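Local coordinates for integral membrane indolylacetylinositol arabinosyltransferase EmbC (Mycolicibacterium smegmatis, PDB 7BVE), which probably transfers arabinose units to growing arabinan chains of the mycobacterial cell wall and is a target of the anti-tuberculosis drug ethambutol, at residues A362-A367 / G587-V592. Residue numbers count along the deposited sequence, not the author numbering.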
loop_
_atom_site.group_PDB
_atom_site.type_symbol
_atom_site.label_atom_id
_atom_site.label_comp_id
_atom_site.label_asym_id
_atom_site.label_seq_id
_atom_site.Cartn_x
_atom_site.Cartn_y
_atom_site.Cartn_z
ATOM N N ALA A 362 30.953 -23.139 11.029
ATOM C CA ALA A 362 29.665 -22.769 10.461
ATOM C C ALA A 362 29.220 -21.393 10.915
ATOM O O ALA A 362 28.555 -20.682 10.157
ATOM C CB ALA A 362 28.614 -23.805 10.831
ATOM N N ALA A 363 29.609 -20.992 12.129
ATOM C CA ALA A 363 29.341 -19.642 12.611
ATOM C C ALA A 363 30.077 -18.600 11.784
ATOM O O ALA A 363 29.503 -17.564 11.436
ATOM C CB ALA A 363 29.727 -19.528 14.082
ATOM N N ALA A 364 31.328 -18.882 11.419
ATOM C CA ALA A 364 32.104 -17.960 10.598
ATOM C C ALA A 364 31.534 -17.847 9.191
ATOM O O ALA A 364 31.431 -16.743 8.640
ATOM C CB ALA A 364 33.557 -18.413 10.550
ATOM N N TRP A 365 31.129 -18.973 8.603
ATOM C CA TRP A 365 30.595 -18.927 7.244
ATOM C C TRP A 365 29.228 -18.249 7.186
ATOM O O TRP A 365 28.967 -17.470 6.265
ATOM C CB TRP A 365 30.560 -20.331 6.648
ATOM C CG TRP A 365 31.922 -20.778 6.212
ATOM C CD1 TRP A 365 32.846 -21.417 6.966
ATOM C CD2 TRP A 365 32.505 -20.625 4.916
ATOM N NE1 TRP A 365 33.976 -21.655 6.239
ATOM C CE2 TRP A 365 33.789 -21.182 4.971
ATOM C CE3 TRP A 365 32.066 -20.065 3.714
ATOM C CZ2 TRP A 365 34.638 -21.197 3.877
ATOM C CZ3 TRP A 365 32.912 -20.076 2.634
ATOM C CH2 TRP A 365 34.178 -20.645 2.718
ATOM N N THR A 366 28.364 -18.454 8.182
ATOM C CA THR A 366 27.090 -17.753 8.106
ATOM C C THR A 366 27.191 -16.298 8.558
ATOM O O THR A 366 26.375 -15.473 8.128
ATOM C CB THR A 366 26.007 -18.479 8.895
ATOM O OG1 THR A 366 24.753 -17.833 8.673
ATOM C CG2 THR A 366 26.276 -18.417 10.314
ATOM N N ALA A 367 28.200 -15.941 9.359
ATOM C CA ALA A 367 28.415 -14.539 9.671
ATOM C C ALA A 367 28.905 -13.782 8.445
ATOM O O ALA A 367 28.422 -12.678 8.160
ATOM C CB ALA A 367 29.415 -14.411 10.814
ATOM N N GLY A 587 24.343 -13.705 12.976
ATOM C CA GLY A 587 24.643 -14.925 12.250
ATOM C C GLY A 587 25.447 -15.905 13.077
ATOM O O GLY A 587 25.159 -17.104 13.078
ATOM N N ALA A 588 26.435 -15.405 13.822
ATOM C CA ALA A 588 27.198 -16.273 14.716
ATOM C C ALA A 588 26.326 -16.839 15.833
ATOM O O ALA A 588 26.402 -18.039 16.142
ATOM C CB ALA A 588 28.382 -15.511 15.299
ATOM N N LEU A 589 25.462 -16.004 16.423
ATOM C CA LEU A 589 24.581 -16.497 17.483
ATOM C C LEU A 589 23.558 -17.500 16.961
ATOM O O LEU A 589 23.308 -18.524 17.603
ATOM C CB LEU A 589 23.866 -15.343 18.171
ATOM C CG LEU A 589 24.697 -14.470 19.091
ATOM C CD1 LEU A 589 23.839 -13.342 19.587
ATOM C CD2 LEU A 589 25.207 -15.303 20.236
ATOM N N ALA A 590 22.965 -17.237 15.798
ATOM C CA ALA A 590 21.978 -18.153 15.253
ATOM C C ALA A 590 22.601 -19.387 14.623
ATOM O O ALA A 590 21.871 -20.314 14.276
ATOM C CB ALA A 590 21.114 -17.437 14.224
ATOM N N ALA A 591 23.916 -19.418 14.431
ATOM C CA ALA A 591 24.532 -20.682 14.058
ATOM C C ALA A 591 24.874 -21.519 15.271
ATOM O O ALA A 591 24.803 -22.748 15.210
ATOM C CB ALA A 591 25.792 -20.451 13.257
ATOM N N VAL A 592 25.287 -20.883 16.367
ATOM C CA VAL A 592 25.542 -21.660 17.576
ATOM C C VAL A 592 24.232 -22.161 18.182
ATOM O O VAL A 592 24.173 -23.270 18.723
ATOM C CB VAL A 592 26.377 -20.818 18.554
ATOM C CG1 VAL A 592 26.602 -21.534 19.866
ATOM C CG2 VAL A 592 27.697 -20.517 17.929
#
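Small residues bring two helices of the GT-C-type membrane region close together: the axes of 362-367 and 587-592 approach to 7.9 Å, and their N-to-C directions make 139°, antiparallel in sense but clearly crossed. Gly587 opens the second segment with its CA 4.6 Å from CA of Ala367. A CB here would point at the partner helix and crowd O of Thr366 and CA of Ala367, so the lack of a side chain permits this spacing. The carbonyl O of Gly587, which already accepts the helical hydrogen bond from Ala591 N, lies 3.3 Å from CG2 of Thr366, a van der Waals contact. One residue on, Ala588 packs beside Ala363, CA to CA 4.5 Å and CB to CB 4.4 Å, and its N lies 4.3 Å from CB of Ala367. Leu589 points away, and the next inward residue is Ala591, one turn after Gly587. CB of Ala591 sits against Ala363 and Thr366, 3.7 Å from CA of Ala363 and 3.6 Å from CG2 of Thr366. Val592 ends the interface with a marginal touch, CG2 to CB of Ala363 at 4.5 Å. No hydrogen bond joins the segments; they meet through van der Waals contacts of small side chains and backbone. Around them, helix 688-710 touches both Thr366 and Ala590, helix 517-539 packs on Leu589 and Ala590, and helix 258-272 meets Ala364 and Trp365.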